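Local coordinates for protein peroxiredoxin 5 (Alvinella pompejana, PDB 2XHF) that probably reduces hydrogen peroxide and organic hydroperoxides as a thiol-dependent antioxidant enzyme of the peroxiredoxin family, built on a thioredoxin-like fold, at residues Pro13-Pro21 with Met138-Val148. Numbering follows the deposited sequence.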
loop_
_atom_site.group_PDB
_atom_site.type_symbol
_atom_site.label_atom_id
_atom_site.label_comp_id
_atom_site.label_asym_id
_atom_site.label_seq_id
_atom_site.Cartn_x
_atom_site.Cartn_y
_atom_site.Cartn_z
ATOM N N PRO A 13 -5.528 13.960 -23.649
ATOM C CA PRO A 13 -4.222 14.583 -23.425
ATOM C C PRO A 13 -4.346 15.880 -22.635
ATOM O O PRO A 13 -5.062 16.807 -23.026
ATOM C CB PRO A 13 -3.693 14.842 -24.845
ATOM C CG PRO A 13 -4.857 14.586 -25.770
ATOM C CD PRO A 13 -5.726 13.603 -25.062
ATOM N N ILE A 14 -3.638 15.921 -21.516
ATOM C CA ILE A 14 -3.635 17.071 -20.626
ATOM C C ILE A 14 -3.142 18.281 -21.411
ATOM O O ILE A 14 -2.427 18.129 -22.402
ATOM C CB ILE A 14 -2.708 16.817 -19.414
ATOM C CG1 ILE A 14 -2.908 15.397 -18.859
ATOM C CG2 ILE A 14 -2.962 17.849 -18.327
ATOM C CD1 ILE A 14 -1.799 14.938 -17.949
ATOM N N LYS A 15 -3.519 19.482 -20.982
ATOM C CA LYS A 15 -3.167 20.676 -21.739
ATOM C C LYS A 15 -3.127 21.927 -20.866
ATOM O O LYS A 15 -3.969 22.112 -19.995
ATOM C CB LYS A 15 -4.168 20.858 -22.883
ATOM C CG LYS A 15 -3.806 21.923 -23.888
ATOM C CD LYS A 15 -4.644 21.771 -25.156
ATOM C CE LYS A 15 -6.134 21.785 -24.844
ATOM N NZ LYS A 15 -6.967 21.564 -26.054
ATOM N N VAL A 16 -2.143 22.792 -21.091
ATOM C CA VAL A 16 -2.053 24.033 -20.324
ATOM C C VAL A 16 -3.358 24.830 -20.438
ATOM O O VAL A 16 -3.885 25.021 -21.526
ATOM C CB VAL A 16 -0.858 24.898 -20.770
ATOM C CG1 VAL A 16 -0.959 26.303 -20.198
ATOM C CG2 VAL A 16 0.435 24.247 -20.339
ATOM N N GLY A 17 -3.883 25.276 -19.303
ATOM C CA GLY A 17 -5.114 26.040 -19.275
ATOM C C GLY A 17 -6.289 25.204 -18.807
ATOM O O GLY A 17 -7.315 25.753 -18.407
ATOM N N ASP A 18 -6.156 23.884 -18.883
ATOM C CA ASP A 18 -7.203 22.983 -18.416
ATOM C C ASP A 18 -7.385 23.080 -16.898
ATOM O O ASP A 18 -6.420 23.289 -16.156
ATOM C CB ASP A 18 -6.874 21.529 -18.765
ATOM C CG ASP A 18 -6.958 21.241 -20.254
ATOM O OD1 ASP A 18 -7.452 22.101 -21.012
ATOM O OD2 ASP A 18 -6.542 20.136 -20.657
ATOM N N ILE A 19 -8.626 22.926 -16.449
ATOM C CA ILE A 19 -8.931 22.759 -15.032
ATOM C C ILE A 19 -8.690 21.290 -14.692
ATOM O O ILE A 19 -9.159 20.399 -15.397
ATOM C CB ILE A 19 -10.397 23.197 -14.729
ATOM C CG1 ILE A 19 -10.599 24.670 -15.120
ATOM C CG2 ILE A 19 -10.730 22.982 -13.277
ATOM C CD1 ILE A 19 -11.980 25.188 -14.902
ATOM N N ILE A 20 -7.943 21.020 -13.629
ATOM C CA ILE A 20 -7.707 19.616 -13.255
ATOM C C ILE A 20 -9.022 18.927 -12.873
ATOM O O ILE A 20 -9.967 19.584 -12.415
ATOM C CB ILE A 20 -6.663 19.468 -12.100
ATOM C CG1 ILE A 20 -7.206 20.037 -10.767
ATOM C CG2 ILE A 20 -5.321 20.126 -12.488
ATOM C CD1 ILE A 20 -6.247 19.857 -9.579
ATOM N N PRO A 21 -9.093 17.595 -13.054
ATOM C CA PRO A 21 -10.314 16.868 -12.682
ATOM C C PRO A 21 -10.706 17.136 -11.240
ATOM O O PRO A 21 -9.867 17.119 -10.346
ATOM C CB PRO A 21 -9.916 15.398 -12.865
ATOM C CG PRO A 21 -8.855 15.439 -13.902
ATOM C CD PRO A 21 -8.076 16.699 -13.630
ATOM N N MET A 138 3.201 18.850 -12.513
ATOM C CA MET A 138 2.483 19.973 -13.067
ATOM C C MET A 138 2.529 21.146 -12.134
ATOM O O MET A 138 2.520 20.987 -10.910
ATOM C CB MET A 138 1.022 19.584 -13.294
ATOM C CG MET A 138 0.866 18.496 -14.361
ATOM S SD MET A 138 -0.846 18.049 -14.686
ATOM C CE MET A 138 -1.494 18.374 -13.074
ATOM N N LEU A 139 2.554 22.329 -12.731
ATOM C CA LEU A 139 2.341 23.558 -12.000
ATOM C C LEU A 139 0.858 23.895 -12.097
ATOM O O LEU A 139 0.268 23.855 -13.180
ATOM C CB LEU A 139 3.163 24.681 -12.608
ATOM C CG LEU A 139 4.668 24.493 -12.617
ATOM C CD1 LEU A 139 5.327 25.789 -13.126
ATOM C CD2 LEU A 139 5.190 24.128 -11.259
ATOM N N ILE A 140 0.267 24.239 -10.959
ATOM C CA ILE A 140 -1.142 24.516 -10.873
ATOM C C ILE A 140 -1.327 25.946 -10.355
ATOM O O ILE A 140 -0.566 26.431 -9.542
ATOM C CB ILE A 140 -1.811 23.561 -9.878
ATOM C CG1 ILE A 140 -1.453 22.085 -10.141
ATOM C CG2 ILE A 140 -3.324 23.777 -9.849
ATOM C CD1 ILE A 140 -1.914 21.560 -11.432
ATOM N N ASP A 141 -2.357 26.621 -10.842
ATOM C CA ASP A 141 -2.737 27.949 -10.363
ATOM C C ASP A 141 -4.259 27.979 -10.266
ATOM O O ASP A 141 -4.941 27.938 -11.283
ATOM C CB ASP A 141 -2.215 29.011 -11.338
ATOM C CG ASP A 141 -2.493 30.441 -10.885
ATOM O OD1 ASP A 141 -3.415 30.668 -10.082
ATOM O OD2 ASP A 141 -1.744 31.339 -11.343
ATOM N N ASP A 142 -4.785 27.959 -9.044
ATOM C CA ASP A 142 -6.242 28.004 -8.838
ATOM C C ASP A 142 -6.898 26.901 -9.644
ATOM O O ASP A 142 -7.907 27.107 -10.306
ATOM C CB ASP A 142 -6.822 29.365 -9.243
ATOM C CG ASP A 142 -8.287 29.512 -8.883
ATOM O OD1 ASP A 142 -8.707 28.953 -7.848
ATOM O OD2 ASP A 142 -9.021 30.189 -9.651
ATOM N N ASN A 143 -6.310 25.719 -9.547
ATOM C CA ASN A 143 -6.796 24.490 -10.175
ATOM C C ASN A 143 -6.682 24.392 -11.683
ATOM O O ASN A 143 -7.136 23.413 -12.276
ATOM C CB ASN A 143 -8.190 24.138 -9.663
ATOM C CG ASN A 143 -8.147 23.780 -8.223
ATOM O OD1 ASN A 143 -7.355 22.926 -7.839
ATOM N ND2 ASN A 143 -8.958 24.440 -7.397
ATOM N N LYS A 144 -6.002 25.360 -12.284
ATOM C CA LYS A 144 -5.716 25.326 -13.705
ATOM C C LYS A 144 -4.261 24.901 -13.926
ATOM O O LYS A 144 -3.371 25.275 -13.168
ATOM C CB LYS A 144 -5.939 26.707 -14.315
ATOM C CG LYS A 144 -7.397 27.115 -14.437
ATOM C CD LYS A 144 -7.517 28.488 -15.090
ATOM C CE LYS A 144 -8.963 28.841 -15.412
ATOM N NZ LYS A 144 -9.851 28.754 -14.215
ATOM N N ILE A 145 -4.014 24.146 -14.987
ATOM C CA ILE A 145 -2.664 23.705 -15.294
ATOM C C ILE A 145 -1.887 24.839 -15.960
ATOM O O ILE A 145 -2.328 25.396 -16.969
ATOM C CB ILE A 145 -2.704 22.440 -16.186
ATOM C CG1 ILE A 145 -3.338 21.282 -15.399
ATOM C CG2 ILE A 145 -1.314 22.072 -16.684
ATOM C CD1 ILE A 145 -3.641 20.067 -16.240
ATOM N N ARG A 146 -0.765 25.223 -15.361
ATOM C CA ARG A 146 0.119 26.241 -15.946
ATOM C C ARG A 146 1.281 25.630 -16.718
ATOM O O ARG A 146 1.804 26.248 -17.637
ATOM C CB ARG A 146 0.682 27.170 -14.869
ATOM C CG ARG A 146 -0.272 28.164 -14.271
ATOM C CD ARG A 146 0.508 29.062 -13.318
ATOM N NE ARG A 146 0.269 30.488 -13.529
ATOM C CZ ARG A 146 0.812 31.205 -14.511
ATOM N NH1 ARG A 146 1.618 30.632 -15.395
ATOM N NH2 ARG A 146 0.538 32.497 -14.616
ATOM N N SER A 147 1.671 24.420 -16.341
ATOM C CA SER A 147 2.788 23.710 -16.968
ATOM C C SER A 147 2.665 22.209 -16.741
ATOM O O SER A 147 2.223 21.789 -15.677
ATOM C CB SER A 147 4.122 24.207 -16.395
ATOM O OG SER A 147 5.211 23.544 -16.997
ATOM N N VAL A 148 3.067 21.403 -17.727
ATOM C CA VAL A 148 3.059 19.948 -17.590
ATOM C C VAL A 148 4.354 19.311 -18.070
ATOM O O VAL A 148 4.831 19.595 -19.170
ATOM C CB VAL A 148 1.945 19.293 -18.410
ATOM C CG1 VAL A 148 1.795 17.831 -18.001
ATOM C CG2 VAL A 148 0.652 20.028 -18.226
#
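I20 packs against I145 and I140, and this is the tight part of the contact: its CG2 lies 3.7 Å from I145 CG1 and 3.8 Å from I140 CD1. Chi1 of I20 (67°) sets CG1 between the backbone N and the carbonyl carbon and turns CG2 anti to that carbon, which aims the methyl at the two isoleucines while CD1 rests 3.7 Å from N143 OD1. With an alanine here, CG2, CG1 and CD1 would be gone, and a gap would probably open between the loop and I145 and I140. The N143 amide is fixed separately, by a bond from ND2 to the carbonyl of H37.

The loop preceding strand 24-26 thus docks on the hairpin of strands 136-141 and 144-150, at one side of the mixed sheet of this thioredoxin-like Redoxin domain. Two backbone hydrogen bonds, G17 N to I145 O (2.8 Å) and I145 N to D18 O, join it to the outer strand 144-150; a third, from I20 N, ends on N143 O (2.9 Å) in the type I' turn D141-K144. I19 and K144 form a single bridge, so the loop does not become a regular strand.

The solvent side is looser. V16, on the type II turn K15-D18, brushes backbone, CG2 lying 3.6 Å from R146 O, and I19 CG1 lies 4.1 Å from K144 CG. Beyond them a salt bridge from R146 NE to D141 OD2 braces the hairpin itself. The chemistry implies a division of labour: main-chain bonds set the register, and apolar packing, centred on I20 against I145, I140 and M138, fills the inner side.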